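Local coordinates for protein NAD-dependent aldehyde dehydrogenase (Sinorhizobium meliloti, PDB 3U4J) that probably oxidises aldehydes with NAD or NADP as electron acceptor, as an aldehyde dehydrogenase assembled into a tetramer, at residues Gln119-Ile124 with Leu337-Lys342; Leu107-Glu112 with Asn172-Ile177; Val331-Pro336 with Tyr384-Phe389; Gln102-Leu107 with Ser204-Glu209. One frame throughout, in Å; residues are numbered along the deposited sequence.

Interaction 1. Residues Gln119-Ile124 with Leu337-Lys342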
loop_
_atom_site.group_PDB
_atom_site.type_symbol
_atom_site.label_atom_id
_atom_site.label_comp_id
_atom_site.label_asym_id
_atom_site.label_seq_id
_atom_site.Cartn_x
_atom_site.Cartn_y
_atom_site.Cartn_z
ATOM N N GLN A 119 -21.925 20.323 21.926
ATOM C CA GLN A 119 -21.169 20.104 20.693
ATOM C C GLN A 119 -19.660 20.268 20.950
ATOM O O GLN A 119 -18.852 19.444 20.505
ATOM C CB GLN A 119 -21.612 21.055 19.588
ATOM C CG GLN A 119 -20.775 20.985 18.309
ATOM C CD GLN A 119 -21.061 22.150 17.382
ATOM O OE1 GLN A 119 -22.130 22.763 17.462
ATOM N NE2 GLN A 119 -20.123 22.458 16.498
ATOM N N ALA A 120 -19.288 21.339 21.648
ATOM C CA ALA A 120 -17.874 21.578 21.961
ATOM C C ALA A 120 -17.297 20.375 22.692
ATOM O O ALA A 120 -16.233 19.915 22.342
ATOM C CB ALA A 120 -17.688 22.840 22.769
ATOM N N ARG A 121 -18.021 19.848 23.673
ATOM C CA ARG A 121 -17.531 18.718 24.461
ATOM C C ARG A 121 -17.273 17.508 23.557
ATOM O O ARG A 121 -16.225 16.871 23.673
ATOM C CB ARG A 121 -18.525 18.375 25.581
ATOM C CG ARG A 121 -18.130 17.216 26.485
ATOM C CD ARG A 121 -19.262 16.879 27.504
ATOM N NE ARG A 121 -19.486 18.015 28.403
ATOM C CZ ARG A 121 -20.544 18.818 28.385
ATOM N NH1 ARG A 121 -21.555 18.614 27.546
ATOM N NH2 ARG A 121 -20.604 19.816 29.246
ATOM N N GLY A 122 -18.218 17.216 22.656
ATOM C CA GLY A 122 -18.047 16.120 21.668
ATOM C C GLY A 122 -16.858 16.352 20.738
ATOM O O GLY A 122 -16.122 15.408 20.399
ATOM N N GLU A 123 -16.664 17.594 20.310
ATOM C CA GLU A 123 -15.474 17.922 19.509
ATOM C C GLU A 123 -14.123 17.687 20.196
ATOM O O GLU A 123 -13.180 17.208 19.560
ATOM C CB GLU A 123 -15.551 19.348 18.987
ATOM C CG GLU A 123 -16.552 19.490 17.886
ATOM C CD GLU A 123 -16.661 20.924 17.370
ATOM O OE1 GLU A 123 -15.744 21.762 17.627
ATOM O OE2 GLU A 123 -17.683 21.209 16.702
ATOM N N ILE A 124 -14.019 18.062 21.466
ATOM C CA ILE A 124 -12.776 17.844 22.213
ATOM C C ILE A 124 -12.483 16.347 22.268
ATOM O O ILE A 124 -11.359 15.933 22.052
ATOM C CB ILE A 124 -12.851 18.406 23.669
ATOM C CG1 ILE A 124 -13.248 19.889 23.666
ATOM C CG2 ILE A 124 -11.516 18.199 24.428
ATOM C CD1 ILE A 124 -12.361 20.833 22.762
ATOM N N LEU A 337 -23.864 28.146 26.433
ATOM C CA LEU A 337 -23.528 27.508 27.709
ATOM C C LEU A 337 -24.623 26.581 28.196
ATOM O O LEU A 337 -24.419 25.844 29.165
ATOM C CB LEU A 337 -23.234 28.557 28.793
ATOM C CG LEU A 337 -21.989 29.410 28.541
ATOM C CD1 LEU A 337 -21.755 30.355 29.722
ATOM C CD2 LEU A 337 -20.771 28.489 28.328
ATOM N N ASN A 338 -25.788 26.623 27.539
ATOM C CA ASN A 338 -26.882 25.714 27.907
ATOM C C ASN A 338 -26.704 24.346 27.254
ATOM O O ASN A 338 -26.473 24.258 26.052
ATOM C CB ASN A 338 -28.229 26.314 27.508
ATOM C CG ASN A 338 -29.382 25.660 28.231
ATOM O OD1 ASN A 338 -29.570 24.441 28.145
ATOM N ND2 ASN A 338 -30.174 26.471 28.946
ATOM N N GLU A 339 -26.822 23.287 28.045
ATOM C CA GLU A 339 -26.621 21.909 27.563
ATOM C C GLU A 339 -27.659 21.478 26.519
ATOM O O GLU A 339 -27.394 20.580 25.736
ATOM C CB GLU A 339 -26.647 20.916 28.740
ATOM C CG GLU A 339 -25.444 21.052 29.705
ATOM C CD GLU A 339 -24.133 20.556 29.103
ATOM O OE1 GLU A 339 -24.153 19.752 28.124
ATOM O OE2 GLU A 339 -23.072 20.953 29.617
ATOM N N ARG A 340 -28.825 22.128 26.516
ATOM C CA ARG A 340 -29.904 21.821 25.562
ATOM C C ARG A 340 -29.689 22.458 24.191
ATOM O O ARG A 340 -30.280 22.029 23.201
ATOM C CB ARG A 340 -31.278 22.267 26.123
ATOM C CG ARG A 340 -31.681 21.562 27.419
ATOM C CD ARG A 340 -33.073 22.008 28.008
ATOM N NE ARG A 340 -33.666 23.232 27.434
ATOM C CZ ARG A 340 -33.781 24.410 28.055
ATOM N NH1 ARG A 340 -33.334 24.602 29.300
ATOM N NH2 ARG A 340 -34.348 25.419 27.421
ATOM N N THR A 341 -28.836 23.476 24.120
ATOM C CA THR A 341 -28.638 24.220 22.870
ATOM C C THR A 341 -28.020 23.342 21.778
ATOM O O THR A 341 -27.032 22.633 22.031
ATOM C CB THR A 341 -27.756 25.468 23.121
ATOM O OG1 THR A 341 -28.398 26.299 24.098
ATOM C CG2 THR A 341 -27.563 26.274 21.825
ATOM N N LYS A 342 -28.582 23.410 20.577
ATOM C CA LYS A 342 -28.085 22.622 19.444
ATOM C C LYS A 342 -27.392 23.515 18.424
ATOM O O LYS A 342 -26.579 23.050 17.640
ATOM C CB LYS A 342 -29.237 21.848 18.759
ATOM C CG LYS A 342 -29.903 20.769 19.629
ATOM C CD LYS A 342 -28.986 19.570 19.943
ATOM C CE LYS A 342 -28.797 18.634 18.749
ATOM N NZ LYS A 342 -30.126 18.340 18.112
HETATM O O HOH W 1 -24.324 23.271 16.185
#

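Interaction 2. Residues Leu107-Glu112 with Asn172-Ile177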
loop_
_atom_site.group_PDB
_atom_site.type_symbol
_atom_site.label_atom_id
_atom_site.label_comp_id
_atom_site.label_asym_id
_atom_site.label_seq_id
_atom_site.Cartn_x
_atom_site.Cartn_y
_atom_site.Cartn_z
ATOM N N LEU A 107 -15.262 24.250 27.358
ATOM C CA LEU A 107 -15.727 25.567 27.809
ATOM C C LEU A 107 -15.031 26.730 27.070
ATOM O O LEU A 107 -15.689 27.687 26.634
ATOM C CB LEU A 107 -15.614 25.707 29.336
ATOM C CG LEU A 107 -16.075 27.074 29.907
ATOM C CD1 LEU A 107 -17.580 27.381 29.598
ATOM C CD2 LEU A 107 -15.797 27.159 31.400
ATOM N N ILE A 108 -13.711 26.648 26.923
ATOM C CA ILE A 108 -12.967 27.650 26.146
ATOM C C ILE A 108 -13.583 27.776 24.729
ATOM O O ILE A 108 -13.938 28.876 24.305
ATOM C CB ILE A 108 -11.456 27.321 26.083
ATOM C CG1 ILE A 108 -10.847 27.328 27.481
ATOM C CG2 ILE A 108 -10.664 28.355 25.187
ATOM C CD1 ILE A 108 -9.346 26.947 27.449
ATOM N N GLU A 109 -13.746 26.641 24.031
ATOM C CA GLU A 109 -14.226 26.641 22.650
ATOM C C GLU A 109 -15.600 27.266 22.605
ATOM O O GLU A 109 -15.896 28.042 21.710
ATOM C CB GLU A 109 -14.373 25.218 22.067
ATOM C CG GLU A 109 -13.139 24.550 21.509
ATOM C CD GLU A 109 -12.550 25.171 20.241
ATOM O OE1 GLU A 109 -12.703 24.592 19.126
ATOM O OE2 GLU A 109 -11.886 26.206 20.389
ATOM N N SER A 110 -16.445 26.893 23.559
ATOM C CA SER A 110 -17.826 27.388 23.610
ATOM C C SER A 110 -17.861 28.913 23.761
ATOM O O SER A 110 -18.562 29.633 23.015
ATOM C CB SER A 110 -18.576 26.727 24.774
ATOM O OG SER A 110 -19.917 27.157 24.812
ATOM N N LEU A 111 -17.102 29.398 24.737
ATOM C CA LEU A 111 -17.060 30.827 25.019
ATOM C C LEU A 111 -16.488 31.655 23.861
ATOM O O LEU A 111 -17.002 32.723 23.551
ATOM C CB LEU A 111 -16.251 31.069 26.294
ATOM C CG LEU A 111 -16.921 30.674 27.620
ATOM C CD1 LEU A 111 -15.906 30.811 28.802
ATOM C CD2 LEU A 111 -18.154 31.515 27.838
ATOM N N GLU A 112 -15.400 31.177 23.245
ATOM C CA GLU A 112 -14.718 31.954 22.222
ATOM C C GLU A 112 -15.398 31.829 20.871
ATOM O O GLU A 112 -15.440 32.793 20.113
ATOM C CB GLU A 112 -13.237 31.558 22.094
ATOM C CG GLU A 112 -12.446 31.770 23.372
ATOM C CD GLU A 112 -10.963 31.471 23.236
ATOM O OE1 GLU A 112 -10.489 31.092 22.138
ATOM O OE2 GLU A 112 -10.255 31.626 24.254
ATOM N N ASN A 172 -14.004 28.750 12.979
ATOM C CA ASN A 172 -15.205 27.930 13.107
ATOM C C ASN A 172 -15.003 26.615 13.850
ATOM O O ASN A 172 -15.895 26.189 14.589
ATOM C CB ASN A 172 -15.895 27.727 11.760
ATOM C CG ASN A 172 -15.039 26.949 10.737
ATOM O OD1 ASN A 172 -13.804 26.863 10.842
ATOM N ND2 ASN A 172 -15.710 26.395 9.720
ATOM N N PHE A 173 -13.854 25.981 13.643
ATOM C CA PHE A 173 -13.517 24.726 14.345
ATOM C C PHE A 173 -12.047 24.759 14.779
ATOM O O PHE A 173 -11.220 24.015 14.247
ATOM C CB PHE A 173 -13.734 23.504 13.441
ATOM C CG PHE A 173 -15.160 23.280 13.032
ATOM C CD1 PHE A 173 -16.045 22.639 13.887
ATOM C CD2 PHE A 173 -15.599 23.693 11.784
ATOM C CE1 PHE A 173 -17.398 22.421 13.493
ATOM C CE2 PHE A 173 -16.931 23.494 11.372
ATOM C CZ PHE A 173 -17.823 22.844 12.230
ATOM N N PRO A 174 -11.711 25.632 15.725
ATOM C CA PRO A 174 -10.281 25.843 15.968
ATOM C C PRO A 174 -9.586 24.599 16.482
ATOM O O PRO A 174 -8.511 24.264 15.973
ATOM C CB PRO A 174 -10.247 26.936 17.035
ATOM C CG PRO A 174 -11.581 27.622 16.918
ATOM C CD PRO A 174 -12.539 26.488 16.581
ATOM N N PHE A 175 -10.188 23.904 17.445
ATOM C CA PHE A 175 -9.483 22.786 18.053
ATOM C C PHE A 175 -9.419 21.626 17.071
ATOM O O PHE A 175 -8.394 20.921 16.960
ATOM C CB PHE A 175 -10.119 22.374 19.392
ATOM C CG PHE A 175 -9.158 21.663 20.336
ATOM C CD1 PHE A 175 -8.060 22.338 20.883
ATOM C CD2 PHE A 175 -9.367 20.339 20.708
ATOM C CE1 PHE A 175 -7.201 21.715 21.780
ATOM C CE2 PHE A 175 -8.479 19.677 21.611
ATOM C CZ PHE A 175 -7.423 20.358 22.141
ATOM N N ILE A 176 -10.531 21.418 16.363
ATOM C CA ILE A 176 -10.611 20.335 15.388
ATOM C C ILE A 176 -9.569 20.475 14.311
ATOM O O ILE A 176 -8.843 19.519 14.004
ATOM C CB ILE A 176 -12.027 20.229 14.761
ATOM C CG1 ILE A 176 -13.002 19.621 15.787
ATOM C CG2 ILE A 176 -11.979 19.431 13.465
ATOM C CD1 ILE A 176 -13.115 18.102 15.726
ATOM N N ILE A 177 -9.481 21.665 13.725
ATOM C CA ILE A 177 -8.585 21.854 12.595
ATOM C C ILE A 177 -7.131 21.741 13.043
ATOM O O ILE A 177 -6.311 21.158 12.334
ATOM C CB ILE A 177 -8.949 23.133 11.770
ATOM C CG1 ILE A 177 -10.329 22.855 11.105
ATOM C CG2 ILE A 177 -7.947 23.370 10.632
ATOM C CD1 ILE A 177 -11.120 24.060 10.740
HETATM O O HOH W 2 -13.138 22.857 17.193
#

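Interaction 3. Residues Val331-Pro336 with Tyr384-Phe389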
loop_
_atom_site.group_PDB
_atom_site.type_symbol
_atom_site.label_atom_id
_atom_site.label_comp_id
_atom_site.label_asym_id
_atom_site.label_seq_id
_atom_site.Cartn_x
_atom_site.Cartn_y
_atom_site.Cartn_z
ATOM N N VAL A 331 -35.971 22.957 16.988
ATOM C CA VAL A 331 -34.553 22.861 17.363
ATOM C C VAL A 331 -34.039 24.035 18.224
ATOM O O VAL A 331 -34.209 25.221 17.882
ATOM C CB VAL A 331 -33.631 22.613 16.116
ATOM C CG1 VAL A 331 -33.618 23.807 15.163
ATOM C CG2 VAL A 331 -32.210 22.266 16.584
ATOM N N ALA A 332 -33.400 23.696 19.340
ATOM C CA ALA A 332 -32.975 24.706 20.318
ATOM C C ALA A 332 -31.719 25.447 19.865
ATOM O O ALA A 332 -30.688 24.828 19.529
ATOM C CB ALA A 332 -32.781 24.071 21.734
ATOM N N PHE A 333 -31.822 26.771 19.824
ATOM C CA PHE A 333 -30.690 27.626 19.460
ATOM C C PHE A 333 -30.576 28.768 20.451
ATOM O O PHE A 333 -31.575 29.142 21.095
ATOM C CB PHE A 333 -30.758 28.106 18.004
ATOM C CG PHE A 333 -31.737 29.218 17.754
ATOM C CD1 PHE A 333 -31.276 30.491 17.411
ATOM C CD2 PHE A 333 -33.108 28.990 17.828
ATOM C CE1 PHE A 333 -32.170 31.533 17.164
ATOM C CE2 PHE A 333 -34.015 30.017 17.597
ATOM C CZ PHE A 333 -33.546 31.294 17.256
ATOM N N GLY A 334 -29.365 29.291 20.607
ATOM C CA GLY A 334 -29.122 30.363 21.576
ATOM C C GLY A 334 -27.945 30.093 22.500
ATOM O O GLY A 334 -26.901 29.616 22.067
ATOM N N ASP A 335 -28.154 30.367 23.781
ATOM C CA ASP A 335 -27.109 30.326 24.790
ATOM C C ASP A 335 -26.138 29.138 24.621
ATOM O O ASP A 335 -26.502 28.002 24.934
ATOM C CB ASP A 335 -27.747 30.261 26.179
ATOM C CG ASP A 335 -26.723 30.460 27.312
ATOM O OD1 ASP A 335 -25.499 30.593 27.030
ATOM O OD2 ASP A 335 -27.147 30.475 28.488
ATOM N N PRO A 336 -24.904 29.408 24.147
ATOM C CA PRO A 336 -23.946 28.305 23.981
ATOM C C PRO A 336 -23.626 27.544 25.266
ATOM O O PRO A 336 -23.188 26.402 25.192
ATOM C CB PRO A 336 -22.702 28.978 23.395
ATOM C CG PRO A 336 -23.222 30.271 22.762
ATOM C CD PRO A 336 -24.360 30.692 23.664
ATOM N N TYR A 384 -28.507 34.275 14.718
ATOM C CA TYR A 384 -29.251 34.365 13.469
ATOM C C TYR A 384 -30.251 33.218 13.407
ATOM O O TYR A 384 -29.916 32.089 13.735
ATOM C CB TYR A 384 -28.307 34.390 12.254
ATOM C CG TYR A 384 -28.990 35.033 11.067
ATOM C CD1 TYR A 384 -28.905 36.413 10.862
ATOM C CD2 TYR A 384 -29.796 34.284 10.212
ATOM C CE1 TYR A 384 -29.598 37.044 9.800
ATOM C CE2 TYR A 384 -30.471 34.888 9.145
ATOM C CZ TYR A 384 -30.366 36.264 8.953
ATOM O OH TYR A 384 -31.030 36.854 7.919
ATOM N N ALA A 385 -31.493 33.510 13.024
ATOM C CA ALA A 385 -32.530 32.486 13.032
ATOM C C ALA A 385 -32.274 31.393 11.979
ATOM O O ALA A 385 -31.774 31.687 10.910
ATOM C CB ALA A 385 -33.883 33.125 12.776
ATOM N N PRO A 386 -32.617 30.130 12.290
ATOM C CA PRO A 386 -32.601 29.110 11.254
ATOM C C PRO A 386 -33.436 29.565 10.054
ATOM O O PRO A 386 -34.606 29.987 10.216
ATOM C CB PRO A 386 -33.262 27.917 11.937
ATOM C CG PRO A 386 -32.888 28.069 13.353
ATOM C CD PRO A 386 -32.948 29.554 13.610
ATOM N N THR A 387 -32.835 29.469 8.875
ATOM C CA THR A 387 -33.399 30.065 7.670
ATOM C C THR A 387 -33.469 29.075 6.520
ATOM O O THR A 387 -32.494 28.355 6.243
ATOM C CB THR A 387 -32.571 31.315 7.262
ATOM O OG1 THR A 387 -32.562 32.256 8.358
ATOM C CG2 THR A 387 -33.138 31.986 5.968
ATOM N N VAL A 388 -34.624 29.038 5.851
ATOM C CA VAL A 388 -34.829 28.174 4.685
ATOM C C VAL A 388 -35.425 28.966 3.508
ATOM O O VAL A 388 -36.424 29.676 3.675
ATOM C CB VAL A 388 -35.757 26.995 5.014
ATOM C CG1 VAL A 388 -36.008 26.149 3.758
ATOM C CG2 VAL A 388 -35.186 26.146 6.153
ATOM N N PHE A 389 -34.786 28.864 2.343
ATOM C CA PHE A 389 -35.327 29.389 1.079
ATOM C C PHE A 389 -35.784 28.254 0.169
ATOM O O PHE A 389 -35.103 27.218 0.048
ATOM C CB PHE A 389 -34.290 30.194 0.321
ATOM C CG PHE A 389 -34.062 31.575 0.850
ATOM C CD1 PHE A 389 -34.978 32.613 0.581
ATOM C CD2 PHE A 389 -32.897 31.867 1.561
ATOM C CE1 PHE A 389 -34.736 33.944 1.045
ATOM C CE2 PHE A 389 -32.641 33.174 2.038
ATOM C CZ PHE A 389 -33.576 34.224 1.775
#

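Interaction 4. Residues Gln102-Leu107 with Ser204-Glu209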
loop_
_atom_site.group_PDB
_atom_site.type_symbol
_atom_site.label_atom_id
_atom_site.label_comp_id
_atom_site.label_asym_id
_atom_site.label_seq_id
_atom_site.Cartn_x
_atom_site.Cartn_y
_atom_site.Cartn_z
ATOM N N GLN A 102 -10.817 17.722 29.269
ATOM C CA GLN A 102 -11.924 17.837 28.306
ATOM C C GLN A 102 -12.911 18.968 28.641
ATOM O O GLN A 102 -13.273 19.738 27.753
ATOM C CB GLN A 102 -12.680 16.517 28.111
ATOM C CG GLN A 102 -13.827 16.610 27.075
ATOM C CD GLN A 102 -14.409 15.233 26.730
ATOM O OE1 GLN A 102 -14.101 14.228 27.381
ATOM N NE2 GLN A 102 -15.225 15.182 25.708
ATOM N N GLU A 103 -13.350 19.049 29.895
ATOM C CA GLU A 103 -14.363 20.047 30.284
ATOM C C GLU A 103 -13.825 21.483 30.196
ATOM O O GLU A 103 -14.532 22.389 29.725
ATOM C CB GLU A 103 -14.940 19.755 31.694
ATOM C CG GLU A 103 -15.892 18.544 31.722
ATOM C CD GLU A 103 -17.038 18.679 30.712
ATOM O OE1 GLU A 103 -17.767 19.705 30.724
ATOM O OE2 GLU A 103 -17.205 17.748 29.894
ATOM N N GLU A 104 -12.580 21.666 30.642
ATOM C CA GLU A 104 -11.858 22.938 30.492
ATOM C C GLU A 104 -11.819 23.359 29.017
ATOM O O GLU A 104 -12.118 24.509 28.679
ATOM C CB GLU A 104 -10.413 22.841 31.015
ATOM C CG GLU A 104 -9.609 24.169 30.909
ATOM C CD GLU A 104 -8.062 24.004 31.000
ATOM O OE1 GLU A 104 -7.564 22.944 31.437
ATOM O OE2 GLU A 104 -7.339 24.964 30.635
ATOM N N LEU A 105 -11.415 22.443 28.144
ATOM C CA LEU A 105 -11.224 22.817 26.742
ATOM C C LEU A 105 -12.557 23.106 26.048
ATOM O O LEU A 105 -12.650 23.997 25.198
ATOM C CB LEU A 105 -10.428 21.754 25.983
ATOM C CG LEU A 105 -9.001 21.513 26.492
ATOM C CD1 LEU A 105 -8.492 20.193 25.921
ATOM C CD2 LEU A 105 -8.096 22.678 26.081
ATOM N N ALA A 106 -13.588 22.364 26.434
ATOM C CA ALA A 106 -14.891 22.471 25.775
ATOM C C ALA A 106 -15.447 23.845 26.095
ATOM O O ALA A 106 -16.042 24.519 25.221
ATOM C CB ALA A 106 -15.855 21.365 26.281
ATOM N N LEU A 107 -15.262 24.250 27.358
ATOM C CA LEU A 107 -15.727 25.567 27.809
ATOM C C LEU A 107 -15.031 26.730 27.070
ATOM O O LEU A 107 -15.689 27.687 26.634
ATOM C CB LEU A 107 -15.614 25.707 29.336
ATOM C CG LEU A 107 -16.075 27.074 29.907
ATOM C CD1 LEU A 107 -17.580 27.381 29.598
ATOM C CD2 LEU A 107 -15.797 27.159 31.400
ATOM N N SER A 204 -6.082 26.604 21.073
ATOM C CA SER A 204 -4.847 26.309 20.341
ATOM C C SER A 204 -3.576 26.544 21.155
ATOM O O SER A 204 -2.600 25.830 21.010
ATOM C CB SER A 204 -4.793 27.114 19.027
ATOM O OG SER A 204 -5.903 26.706 18.217
ATOM N N ILE A 205 -3.597 27.565 21.999
ATOM C CA ILE A 205 -2.497 27.837 22.899
ATOM C C ILE A 205 -2.503 26.729 23.952
ATOM O O ILE A 205 -1.449 26.166 24.280
ATOM C CB ILE A 205 -2.677 29.244 23.564
ATOM C CG1 ILE A 205 -2.272 30.346 22.575
ATOM C CG2 ILE A 205 -1.886 29.339 24.861
ATOM C CD1 ILE A 205 -2.789 31.743 22.976
ATOM N N ARG A 206 -3.683 26.400 24.467
ATOM C CA ARG A 206 -3.762 25.270 25.403
ATOM C C ARG A 206 -3.222 23.974 24.780
ATOM O O ARG A 206 -2.530 23.210 25.452
ATOM C CB ARG A 206 -5.182 25.042 25.995
ATOM C CG ARG A 206 -5.681 26.120 26.957
ATOM C CD ARG A 206 -4.875 26.222 28.247
ATOM N NE ARG A 206 -5.123 25.085 29.142
ATOM C CZ ARG A 206 -4.184 24.241 29.579
ATOM N NH1 ARG A 206 -2.915 24.394 29.226
ATOM N NH2 ARG A 206 -4.514 23.241 30.393
ATOM N N LEU A 207 -3.512 23.736 23.502
ATOM C CA LEU A 207 -3.027 22.498 22.855
ATOM C C LEU A 207 -1.496 22.478 22.823
ATOM O O LEU A 207 -0.886 21.432 23.090
ATOM C CB LEU A 207 -3.600 22.352 21.437
ATOM C CG LEU A 207 -3.309 21.115 20.607
ATOM C CD1 LEU A 207 -3.702 19.817 21.353
ATOM C CD2 LEU A 207 -4.066 21.200 19.264
ATOM N N ALA A 208 -0.881 23.627 22.509
ATOM C CA ALA A 208 0.589 23.724 22.507
ATOM C C ALA A 208 1.141 23.524 23.920
ATOM O O ALA A 208 2.226 22.960 24.095
ATOM C CB ALA A 208 1.055 25.065 21.949
ATOM N N GLU A 209 0.398 24.009 24.907
ATOM C CA GLU A 209 0.797 23.850 26.310
ATOM C C GLU A 209 0.690 22.387 26.738
ATOM O O GLU A 209 1.537 21.888 27.479
ATOM C CB GLU A 209 -0.006 24.791 27.223
ATOM C CG GLU A 209 0.299 26.284 26.925
ATOM C CD GLU A 209 -0.560 27.255 27.737
ATOM O OE1 GLU A 209 -1.595 26.846 28.315
ATOM O OE2 GLU A 209 -0.223 28.456 27.781
#

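Interaction 1. Residues Gln119-Ile124 with Leu337-Lys342
Arg121 and Glu339 are joined by a bidentate salt bridge, the guanidinium approaching end-on with one nitrogen for each carboxylate oxygen. Arg121 NH2 lies 2.7 Å from Glu339 OE2, and Arg121 NH1 lies 2.9 Å from Glu339 OE1. Both oxygens accept on their syn lone pairs, and the two flat groups are 28° apart, the geometry expected of a paired grip. The NH2 bond stays in the guanidinium plane, whereas the NH1 partner is tilted somewhat from it. Arg121 reaches out with its CG opposite the backbone N (chi1 -180°), then bends at chi3; the Glu339 chain folds at chi2 (-72°), and the two side chains cross at about a right angle although their flat ends are nearly coplanar. Glu103 engages the remaining NE, so acids on two edges should fix the rotation of the guanidinium.

Helix 117-138 here meets the loop between strand 333-334 and helix 349-364. In aldehyde dehydrogenases these parts probably belong to the cofactor-binding and catalytic domains respectively. The loop is shaped by a type I turn from Asn338 to Thr341 and by an Asx turn, in which Asn338 OD1 accepts from Arg340 N at 2.9 Å.

The second link is indirect. A water donates to Gln119 OE1 at 2.6 Å and to Lys342 O at 2.7 Å, bridging two oxygens that could not bond to each other. The Gln119 amide is held by its other end, NE2 donating to Glu123 OE2 at 2.7 Å. Lys342 NZ hydrogen-bonds Trp504 O of the second subunit and makes a cation-pi contact with the same residue.

Interaction 2. Residues Leu107-Glu112 with Asn172-Ile177
Glu109 OE1 accepts two hydrogen bonds at the start of helix 174-187: one from Phe175 N at 3.1 Å, the other from a water 2.6 Å from that same OE1. The water in turn accepts from Ile176 N, so a single carboxylate oxygen serves two successive backbone N-H groups, one directly and one relayed. Phe173 occupies the N-cap position, and the acid therefore stands beside the first turn of the helix, where the helix end would be expected to favour its negative charge. Residues 172-174 spell the Asn-Phe-Pro part of the Trp-Asn-Phe-Pro motif of aldehyde dehydrogenases, which in relatives lies near the active site.

The direct bond is fairly straight, at 157°, but Phe175 N comes from above the carboxylate, 44° out of its plane. The other oxygen, OE2, is hydrogen-bonded to Thr203 OG1 on helix 202-214, which helps to fix the rotation of the group. Glu109 is buried, and both carboxylate oxygens have partners.

Glu109 folds at chi2 (-67°), which lays the carboxylate alongside Pro174, the two side chains running past each other in opposite directions. Pro174 CD closes to 3.2 Å from Glu109 OE1, while Pro174 CG and CB sit beside OE2. The Phe175 CB bond faces Glu109, while its ring turns to Ile124 and Cys127 of helix 117-138 and to Leu207 of helix 202-214. Its part in the contact, besides the amide, is the methylene: Phe175 CB lies 3.4 Å from Glu109 OE1.

Interaction 3. Residues Val331-Pro336 with Tyr384-Phe389
Phe333 and Pro386 carry this contact. At the start of the first segment Val331 follows helix 317-330 and points its CB toward 384-389 without touching it: Val331 CG1 stays 4.7 Å from Pro386 CG, beside Lys342 of its own chain and Trp504 of the second subunit. Two residues on, Phe333 also points across. Its CG lies between the backbone N and the carbonyl carbon (chi1 77°), which presents a ring face to Pro386.

The evidence for a CH-pi contact is direct. Pro386 CD lies 4.0 Å from the centroid of the Phe333 ring and only 5° off the ring normal, so the methylene next to the proline nitrogen sits over the middle of one face. From Phe333 CZ and from Phe333 CE1 the same Pro386 CD is 4.1 Å away, as expected for a central perch. Tyr384 O and Ala385 CA come obliquely to Phe333 CE1, the former at 4.1 Å. No hydrogen bond crosses between the segments. Gly334 comes next, with a positive phi of 130°; a CB here would be jammed against Phe333 O. Asp335 lies beyond the contact, using its OD1 to accept from Leu337 N and its OD2 from Asp11 N.

Strand 333-334 pairs in parallel with strand 7-8, and the Phe333 ring also meets that of Phe7. Across from it, strand 383-390 runs beside 407-413 in the large mixed sheet, probably that of the catalytic domain; Ile376 of strand 375-376 touches both Phe333 and Ala385, and helix 349-364 packs on Tyr384 and Thr387.

Interaction 4. Residues Gln102-Leu107 with Ser204-Glu209
Arg206 offers Glu104 one edge of its guanidinium, the side bearing NE and NH2, and the carboxylate docks there almost flat, its plane 18° from that of the arginine. The grip is side-on. Arg206 NE to Glu104 OE2 is the short bond, 2.7 Å, while Arg206 NH2 to Glu104 OE1 is longer at 3.2 Å but very straight, at 176°. Both oxygens are met on the syn side, the NH2 bond nearly in plane and the NE bond clearly tilted. A third, weak bond runs from Arg206 NH2 back to Glu104 OE2. The third nitrogen, Arg206 NH1, donates to Glu209 OE1, one turn on, at 2.9 Å and somewhat out of the guanidinium plane; that oxygen accepts on its anti lone pair. Glu104, Arg206 and Glu209 thus make a salt-bridge network, with the arginine between two acids whose nearest charged oxygens, Glu104 OE2 and Glu209 OE1, stay 6.5 Å apart.

The chains differ in shape. Glu104 is extended beyond CG and crosses the folded Arg206 at about a right angle; Arg206 bends at chi2 and chi3, which turns its NE edge back toward the glutamate. Nearer the backbone of Arg206 an apolar contact adds to the joint: Leu105 CD2 lies 3.8 Å from Arg206 CB.

These are two helices of what is probably the cofactor-binding domain, held together at a partly buried seam. Helix 102-113 packs Leu105 on Ile124 of helix 117-138 and on Phe175 of helix 174-187; helix 202-214 places Leu207 by Trp131 of helix 117-138 and sets Ile205 and Ala208 against strand 221-223.

How the interactions relate
Interactions 2 and 4 share helix 102-113 and have centres about 9 Å apart; Ile108 CD1 of the first packs on Arg206 CG of the second at 3.8 Å. Interaction 1 joins interaction 4 through a probable hydrogen bond, Arg121 O to Gln102 NE2 at 2.8 Å, and meets interaction 2 where Leu337 CD2 packs on Leu107 CD1. The loop 337-342 leads on to interaction 3, with a probable hydrogen bond from Lys342 N to Ala332 O. Interactions 3 and 4 do not touch, their centres about 27 Å apart. All four lie away from the calcium site at Leu17 and Glu50.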